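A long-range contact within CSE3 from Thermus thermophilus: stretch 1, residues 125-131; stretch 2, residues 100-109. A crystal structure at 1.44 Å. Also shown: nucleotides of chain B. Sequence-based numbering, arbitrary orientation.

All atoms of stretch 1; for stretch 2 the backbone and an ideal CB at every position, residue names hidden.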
ATOM      1  N   GLU A 125      -2.069 -19.719  -3.949  1.00 12.54           N
ATOM      2  CA  GLU A 125      -3.063 -18.829  -4.547  1.00 10.99           C
ATOM      3  C   GLU A 125      -2.652 -17.375  -4.347  1.00 12.50           C
ATOM      4  O   GLU A 125      -2.838 -16.533  -5.239  1.00 11.45           O
ATOM      5  CB  GLU A 125      -4.444 -19.073  -3.935  1.00 13.75           C
ATOM      6  CG  GLU A 125      -5.074 -20.380  -4.390  1.00 13.49           C
ATOM      7  CD  GLU A 125      -6.236 -20.820  -3.533  1.00 21.55           C
ATOM      8  OE1 GLU A 125      -6.412 -20.309  -2.408  1.00 18.34           O
ATOM      9  OE2 GLU A 125      -6.976 -21.722  -3.983  1.00 29.95           O
ATOM     10  N   LYS A 126      -2.086 -17.070  -3.180  1.00 10.90           N
ATOM     11  CA  LYS A 126      -1.664 -15.709  -2.867  1.00 12.08           C
ATOM     12  C   LYS A 126      -0.523 -15.242  -3.770  1.00 11.88           C
ATOM     13  O   LYS A 126      -0.570 -14.122  -4.292  1.00 10.00           O
ATOM     14  CB  LYS A 126      -1.279 -15.606  -1.392  1.00 12.11           C
ATOM     15  CG  LYS A 126      -2.486 -15.745  -0.476  1.00 11.92           C
ATOM     16  CD  LYS A 126      -2.137 -16.117   0.946  1.00 12.44           C
ATOM     17  CE  LYS A 126      -3.399 -16.169   1.787  1.00 12.64           C
ATOM     18  NZ  LYS A 126      -3.145 -16.777   3.109  1.00 14.13           N
ATOM     19  N   VAL A 127       0.467 -16.109  -3.981  1.00 11.84           N
ATOM     20  CA  VAL A 127       1.568 -15.814  -4.903  1.00 13.29           C
ATOM     21  C   VAL A 127       1.082 -15.691  -6.350  1.00 12.61           C
ATOM     22  O   VAL A 127       1.490 -14.778  -7.069  1.00 12.64           O
ATOM     23  CB  VAL A 127       2.695 -16.850  -4.787  1.00 13.83           C
ATOM     24  CG1 VAL A 127       3.720 -16.645  -5.897  1.00 16.47           C
ATOM     25  CG2 VAL A 127       3.367 -16.720  -3.425  1.00 15.07           C
ATOM     26  N   ALA A 128       0.190 -16.581  -6.774  1.00 11.30           N
ATOM     27  CA  ALA A 128      -0.351 -16.501  -8.130  1.00  9.42           C
ATOM     28  C   ALA A 128      -1.109 -15.193  -8.335  1.00 11.38           C
ATOM     29  O   ALA A 128      -1.036 -14.574  -9.405  1.00 11.00           O
ATOM     30  CB  ALA A 128      -1.249 -17.709  -8.429  1.00 12.38           C
ATOM     31  N   TRP A 129      -1.851 -14.784  -7.314  1.00 11.14           N
ATOM     32  CA  TRP A 129      -2.572 -13.527  -7.357  1.00  9.43           C
ATOM     33  C   TRP A 129      -1.579 -12.375  -7.553  1.00  9.76           C
ATOM     34  O   TRP A 129      -1.766 -11.521  -8.426  1.00  9.62           O
ATOM     35  CB  TRP A 129      -3.371 -13.339  -6.065  1.00  9.99           C
ATOM     36  CG  TRP A 129      -4.126 -12.026  -5.965  1.00 10.02           C
ATOM     37  CD1 TRP A 129      -5.388 -11.791  -6.418  1.00 11.03           C
ATOM     38  CD2 TRP A 129      -3.683 -10.803  -5.363  1.00  9.67           C
ATOM     39  NE1 TRP A 129      -5.764 -10.501  -6.142  1.00 10.79           N
ATOM     40  CE2 TRP A 129      -4.733  -9.870  -5.486  1.00 10.41           C
ATOM     41  CE3 TRP A 129      -2.492 -10.398  -4.740  1.00 10.29           C
ATOM     42  CZ2 TRP A 129      -4.642  -8.558  -5.016  1.00 11.17           C
ATOM     43  CZ3 TRP A 129      -2.401  -9.082  -4.258  1.00 10.88           C
ATOM     44  CH2 TRP A 129      -3.472  -8.185  -4.404  1.00 10.92           C
ATOM     45  N   LEU A 130      -0.523 -12.343  -6.748  1.00  9.72           N
ATOM     46  CA  LEU A 130       0.475 -11.278  -6.875  1.00 10.12           C
ATOM     47  C   LEU A 130       1.044 -11.270  -8.292  1.00  9.31           C
ATOM     48  O   LEU A 130       1.176 -10.210  -8.902  1.00  9.88           O
ATOM     49  CB  LEU A 130       1.603 -11.484  -5.870  1.00 10.06           C
ATOM     50  CG  LEU A 130       2.734 -10.463  -5.984  1.00 10.16           C
ATOM     51  CD1 LEU A 130       2.278  -9.062  -5.555  1.00 13.34           C
ATOM     52  CD2 LEU A 130       3.852 -10.961  -5.122  1.00 12.74           C
ATOM     53  N   GLU A 131       1.385 -12.445  -8.817  1.00  9.85           N
ATOM     54  CA  GLU A 131       1.961 -12.507 -10.162  1.00 10.66           C
ATOM     55  C   GLU A 131       1.006 -11.933 -11.194  1.00 10.64           C
ATOM     56  O   GLU A 131       1.418 -11.177 -12.090  1.00 11.52           O
ATOM     57  CB  GLU A 131       2.342 -13.940 -10.531  1.00 12.43           C
ATOM     58  CG  GLU A 131       3.527 -14.451  -9.745  1.00 15.03           C
ATOM     59  CD  GLU A 131       3.739 -15.946  -9.889  1.00 22.13           C
ATOM     60  OE1 GLU A 131       2.775 -16.654 -10.250  1.00 27.05           O
ATOM     61  OE2 GLU A 131       4.867 -16.410  -9.609  1.00 25.82           O
ATOM     62  N   UNK A 100      13.470  -3.856  -6.271  1.00 11.94           N
ATOM     63  CA  UNK A 100      12.904  -4.546  -5.117  1.00 10.99           C
ATOM     64  C   UNK A 100      11.528  -3.976  -4.839  1.00 10.75           C
ATOM     65  O   UNK A 100      11.240  -2.815  -5.158  1.00 11.45           O
ATOM     66  CB  UNK A 100      13.808  -4.415  -3.889  1.00 10.99           C
ATOM     67  N   UNK A 101      10.661  -4.784  -4.246  1.00 10.71           N
ATOM     68  CA  UNK A 101       9.338  -4.288  -3.888  1.00 10.77           C
ATOM     69  C   UNK A 101       8.853  -4.828  -2.552  1.00 10.89           C
ATOM     70  O   UNK A 101       9.317  -5.870  -2.068  1.00 10.65           O
ATOM     71  CB  UNK A 101       8.332  -4.649  -4.983  1.00 10.77           C
ATOM     72  N   UNK A 102       7.914  -4.093  -1.975  1.00  9.75           N
ATOM     73  CA  UNK A 102       7.192  -4.518  -0.787  1.00 10.85           C
ATOM     74  C   UNK A 102       5.731  -4.164  -1.009  1.00  9.77           C
ATOM     75  O   UNK A 102       5.413  -3.082  -1.524  1.00 10.42           O
ATOM     76  CB  UNK A 102       7.746  -3.865   0.481  1.00 10.85           C
ATOM     77  N   UNK A 103       4.839  -5.090  -0.650  1.00  9.80           N
ATOM     78  CA  UNK A 103       3.410  -4.863  -0.813  1.00  8.38           C
ATOM     79  C   UNK A 103       2.652  -5.632   0.239  1.00  8.33           C
ATOM     80  O   UNK A 103       2.719  -6.867   0.277  1.00 10.37           O
ATOM     81  CB  UNK A 103       2.943  -5.266  -2.213  1.00  8.38           C
ATOM     82  N   UNK A 104       1.917  -4.908   1.077  1.00  9.47           N
ATOM     83  CA  UNK A 104       1.006  -5.538   2.017  1.00  9.76           C
ATOM     84  C   UNK A 104      -0.376  -5.498   1.386  1.00 10.28           C
ATOM     85  O   UNK A 104      -0.907  -4.417   1.136  1.00 10.01           O
ATOM     86  CB  UNK A 104       1.025  -4.846   3.381  1.00  9.76           C
ATOM     87  N   UNK A 105      -0.950  -6.670   1.114  1.00  9.24           N
ATOM     88  CA  UNK A 105      -2.145  -6.765   0.276  1.00  9.71           C
ATOM     89  C   UNK A 105      -3.184  -7.693   0.860  1.00  9.91           C
ATOM     90  O   UNK A 105      -2.926  -8.396   1.827  1.00 10.90           O
ATOM     91  CB  UNK A 105      -1.770  -7.240  -1.129  1.00  9.71           C
ATOM     92  N   UNK A 106      -4.361  -7.667   0.238  1.00  8.80           N
ATOM     93  CA  UNK A 106      -5.465  -8.572   0.560  1.00  9.78           C
ATOM     94  C   UNK A 106      -5.789  -9.388  -0.682  1.00  9.95           C
ATOM     95  O   UNK A 106      -6.714  -9.050  -1.417  1.00 11.50           O
ATOM     96  CB  UNK A 106      -6.695  -7.804   1.048  1.00  9.78           C
ATOM     97  N   UNK A 107      -5.008 -10.451  -0.946  1.00 10.30           N
ATOM     98  CA  UNK A 107      -5.275 -11.248  -2.149  1.00 10.18           C
ATOM     99  C   UNK A 107      -6.688 -11.806  -2.092  1.00 11.50           C
ATOM    100  O   UNK A 107      -7.085 -12.394  -1.083  1.00 11.77           O
ATOM    101  CB  UNK A 107      -4.259 -12.383  -2.292  1.00 10.18           C
ATOM    102  N   UNK A 108      -7.448 -11.621  -3.168  1.00  9.97           N
ATOM    103  CA  UNK A 108      -8.878 -11.895  -3.147  1.00 10.23           C
ATOM    104  C   UNK A 108      -9.387 -12.248  -4.528  1.00 10.86           C
ATOM    105  O   UNK A 108      -8.696 -12.061  -5.529  1.00 11.86           O
ATOM    106  CB  UNK A 108      -9.647 -10.692  -2.596  1.00 10.23           C
ATOM    107  N   UNK A 109     -10.593 -12.793  -4.558  1.00 11.19           N
ATOM    108  CA  UNK A 109     -11.336 -13.025  -5.795  1.00 11.96           C
ATOM    109  C   UNK A 109     -12.797 -12.737  -5.515  1.00 12.91           C
ATOM    110  O   UNK A 109     -13.242 -12.780  -4.363  1.00 12.81           O
ATOM    111  CB  UNK A 109     -11.143 -14.451  -6.314  1.00 11.96           C
TER
ATOM    112  P     G B  12     -14.853 -18.602  -9.426  1.00 17.22           P
ATOM    113  OP1   G B  12     -13.479 -19.084  -9.121  1.00 22.02           O
ATOM    114  OP2   G B  12     -15.746 -18.244  -8.308  1.00 19.37           O
ATOM    115  O5'   G B  12     -14.780 -17.411 -10.470  1.00 14.95           O
ATOM    116  C5'   G B  12     -14.269 -16.151 -10.088  1.00 13.95           C
ATOM    117  C4'   G B  12     -14.089 -15.267 -11.283  1.00 15.33           C
ATOM    118  O4'   G B  12     -15.382 -14.943 -11.846  1.00 16.36           O
ATOM    119  C3'   G B  12     -13.468 -13.913 -11.025  1.00 14.83           C
ATOM    120  O3'   G B  12     -12.071 -13.985 -10.874  1.00 12.97           O
ATOM    121  C2'   G B  12     -13.906 -13.137 -12.256  1.00 15.07           C
ATOM    122  O2'   G B  12     -13.151 -13.539 -13.387  1.00 15.67           O
ATOM    123  C1'   G B  12     -15.328 -13.658 -12.427  1.00 17.67           C
ATOM    124  N9    G B  12     -16.318 -12.805 -11.761  1.00 15.74           N
ATOM    125  C8    G B  12     -16.974 -13.028 -10.575  1.00 14.61           C
ATOM    126  N7    G B  12     -17.814 -12.073 -10.282  1.00 17.08           N
ATOM    127  C5    G B  12     -17.711 -11.197 -11.361  1.00 15.22           C
ATOM    128  C6    G B  12     -18.387  -9.988 -11.627  1.00 18.73           C
ATOM    129  O6    G B  12     -19.247  -9.430 -10.930  1.00 19.58           O
ATOM    130  N1    G B  12     -17.954  -9.428 -12.834  1.00 15.39           N
ATOM    131  C2    G B  12     -17.024  -9.960 -13.691  1.00 15.93           C
ATOM    132  N2    G B  12     -16.749  -9.278 -14.820  1.00 15.57           N
ATOM    133  N3    G B  12     -16.392 -11.093 -13.453  1.00 15.02           N
ATOM    134  C4    G B  12     -16.791 -11.637 -12.281  1.00 15.90           C
ATOM    135  P     U B  13     -11.272 -12.829 -10.117  1.00 12.33           P
ATOM    136  OP1   U B  13      -9.897 -13.336  -9.903  1.00 14.48           O
ATOM    137  OP2   U B  13     -12.063 -12.405  -8.951  1.00 11.46           O
ATOM    138  O5'   U B  13     -11.265 -11.636 -11.166  1.00 12.41           O
ATOM    139  C5'   U B  13     -10.486 -11.691 -12.340  1.00 13.79           C
ATOM    140  C4'   U B  13     -10.696 -10.451 -13.161  1.00 11.94           C
ATOM    141  O4'   U B  13     -12.080 -10.378 -13.593  1.00 13.31           O
ATOM    142  C3'   U B  13     -10.503  -9.138 -12.432  1.00 13.68           C
ATOM    143  O3'   U B  13      -9.149  -8.807 -12.231  1.00 13.06           O
ATOM    144  C2'   U B  13     -11.262  -8.172 -13.332  1.00 12.92           C
ATOM    145  O2'   U B  13     -10.556  -7.957 -14.549  1.00 15.19           O
ATOM    146  C1'   U B  13     -12.492  -9.019 -13.637  1.00 14.57           C
ATOM    147  N1    U B  13     -13.538  -8.803 -12.620  1.00 13.79           N
ATOM    148  C2    U B  13     -14.366  -7.717 -12.803  1.00 16.14           C
ATOM    149  O2    U B  13     -14.269  -6.974 -13.763  1.00 16.78           O
ATOM    150  N3    U B  13     -15.317  -7.508 -11.842  1.00 12.97           N
ATOM    151  C4    U B  13     -15.499  -8.280 -10.707  1.00 14.76           C
ATOM    152  O4    U B  13     -16.393  -7.964  -9.928  1.00 15.91           O
ATOM    153  C5    U B  13     -14.586  -9.378 -10.563  1.00 13.58           C
ATOM    154  C6    U B  13     -13.648  -9.601 -11.494  1.00 11.63           C

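Stretch 1 is helical and offers stretch 2 an apolar surface: the indole of W129, the isobutyl group of L130 and the aliphatic part of K126. The axes of the helix and of strand 100-105 approach no closer than 11.5 Å, so side chains must bridge the gap.

Position 100 lies far from the helix, and stretch 1 sets no demand on it; it is R100.

At position 101 the CA-to-CB bond points toward the helix, yet the ideal CB has nothing of stretch 1 within 5.5 Å. A small residue would leave the gap open, and a branched chain of leucine's length would fall short; a longer apolar one, Phe or Met, could reach L130. The deposited F101, with chi1 at p, brings CZ to 3.9 Å from L130 CD2.

Position 102 is out of reach of the helix, so many residues would fit; it is R102.

Position 103 again points toward the helix, and its ideal CB is 5.1 Å from L130 CD1. That leaves space for a medium apolar chain, Leu, Ile or Met, while a charge would find no partner on L130. L103 fills it, its CD2 3.8 Å from L130 CD1.

Position 104, in the alternation of the strand, is out of reach once more and carries R104.

At position 105 the bond points toward the helix, but the ideal CB is already 3.7 Å from W129 CZ3. Contact is complete at the first carbon, which favours a small residue such as Ala. A105 is deposited, and its methyl packs against the indole at that distance.

Position 106 points away, so stretch 1 says little about its side chain. N106 occupies it, and its backbone O lies 4.2 Å from W129 CZ2.

At position 107 the phi/psi of -59/130 suits proline, though other residues also adopt it. The ideal CB is 3.5 Å from W129 CD2 and 4.2 Å from K126 CG, a setting for a compact apolar group. P107 sets its CA over the indole face, 3.7 Å from the six-membered ring centroid, in a CH-pi contact; its CG meets K126 CG at 4.1 Å.

Position 108 points sideways, its ideal CB 5.3 Å from W129 NE1, and several small or medium residues would suit the extended backbone. In A108 the backbone N lies over the W129 face, whatever the side chain.

Position 109 faces nucleic acid: OP1 of nucleotide G 12 in chain B offers a negative charge, inviting Lys or Arg. K109 NZ donates a hydrogen bond to that OP1 at 2.6 Å.

Stretch 2 (100-109) RFRLRANPAK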
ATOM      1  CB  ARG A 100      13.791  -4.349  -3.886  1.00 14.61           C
ATOM      2  CG  ARG A 100      15.207  -4.864  -4.049  1.00 16.85           C
ATOM      3  CD  ARG A 100      16.075  -4.518  -2.828  1.00 25.71           C
ATOM      4  NE  ARG A 100      16.404  -3.096  -2.768  1.00 33.14           N
ATOM      5  CZ  ARG A 100      15.808  -2.211  -1.972  1.00 42.81           C
ATOM      6  NH1 ARG A 100      14.845  -2.592  -1.146  1.00 44.33           N
ATOM      7  NH2 ARG A 100      16.184  -0.938  -1.998  1.00 46.57           N
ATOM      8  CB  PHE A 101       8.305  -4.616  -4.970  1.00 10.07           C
ATOM      9  CG  PHE A 101       7.864  -6.056  -4.963  1.00  9.38           C
ATOM     10  CD1 PHE A 101       8.578  -7.015  -5.664  1.00 10.54           C
ATOM     11  CD2 PHE A 101       6.747  -6.449  -4.234  1.00 11.21           C
ATOM     12  CE1 PHE A 101       8.193  -8.356  -5.642  1.00 11.02           C
ATOM     13  CE2 PHE A 101       6.352  -7.790  -4.203  1.00 11.39           C
ATOM     14  CZ  PHE A 101       7.067  -8.744  -4.907  1.00  9.69           C
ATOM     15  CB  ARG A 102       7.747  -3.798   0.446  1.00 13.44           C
ATOM     16  CG  ARG A 102       7.038  -4.149   1.751  1.00 15.97           C
ATOM     17  CD  ARG A 102       7.731  -3.541   2.960  1.00 17.43           C
ATOM     18  NE  ARG A 102       9.002  -4.216   3.210  1.00 26.07           N
ATOM     19  CZ  ARG A 102       9.269  -4.951   4.289  1.00 35.23           C
ATOM     20  NH1 ARG A 102       8.362  -5.104   5.243  1.00 36.14           N
ATOM     21  NH2 ARG A 102      10.460  -5.519   4.425  1.00 40.57           N
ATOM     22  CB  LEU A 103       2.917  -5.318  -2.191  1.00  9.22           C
ATOM     23  CG  LEU A 103       1.391  -5.380  -2.374  1.00  8.83           C
ATOM     24  CD1 LEU A 103       0.768  -3.972  -2.220  1.00  8.36           C
ATOM     25  CD2 LEU A 103       1.024  -6.014  -3.735  1.00 11.90           C
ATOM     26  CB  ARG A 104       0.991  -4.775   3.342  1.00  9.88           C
ATOM     27  CG  ARG A 104       0.472  -5.629   4.493  1.00  9.93           C
ATOM     28  CD  ARG A 104       0.339  -4.834   5.789  1.00 11.77           C
ATOM     29  NE  ARG A 104       0.153  -5.731   6.921  1.00 13.33           N
ATOM     30  CZ  ARG A 104      -0.128  -5.331   8.153  1.00 14.25           C
ATOM     31  NH1 ARG A 104      -0.282  -4.038   8.413  1.00 16.54           N
ATOM     32  NH2 ARG A 104      -0.269  -6.233   9.119  1.00 15.69           N
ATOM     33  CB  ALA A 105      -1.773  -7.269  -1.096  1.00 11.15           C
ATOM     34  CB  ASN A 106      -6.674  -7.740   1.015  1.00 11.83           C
ATOM     35  CG  ASN A 106      -7.925  -8.563   1.278  1.00 14.58           C
ATOM     36  OD1 ASN A 106      -9.003  -8.221   0.788  1.00 18.03           O
ATOM     37  ND2 ASN A 106      -7.801  -9.625   2.076  1.00 15.06           N
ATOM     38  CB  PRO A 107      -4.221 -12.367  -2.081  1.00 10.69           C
ATOM     39  CG  PRO A 107      -3.099 -11.785  -1.209  1.00 10.88           C
ATOM     40  CD  PRO A 107      -3.845 -10.956  -0.190  1.00 10.28           C
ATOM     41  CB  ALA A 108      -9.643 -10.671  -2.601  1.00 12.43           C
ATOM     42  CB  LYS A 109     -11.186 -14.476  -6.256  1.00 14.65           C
ATOM     43  CG  LYS A 109     -11.861 -15.469  -5.318  1.00 14.24           C
ATOM     44  CD  LYS A 109     -11.508 -16.916  -5.619  1.00 21.53           C
ATOM     45  CE  LYS A 109     -12.114 -17.399  -6.908  1.00 28.02           C
ATOM     46  NZ  LYS A 109     -11.940 -18.880  -7.022  1.00 27.57           N
TER
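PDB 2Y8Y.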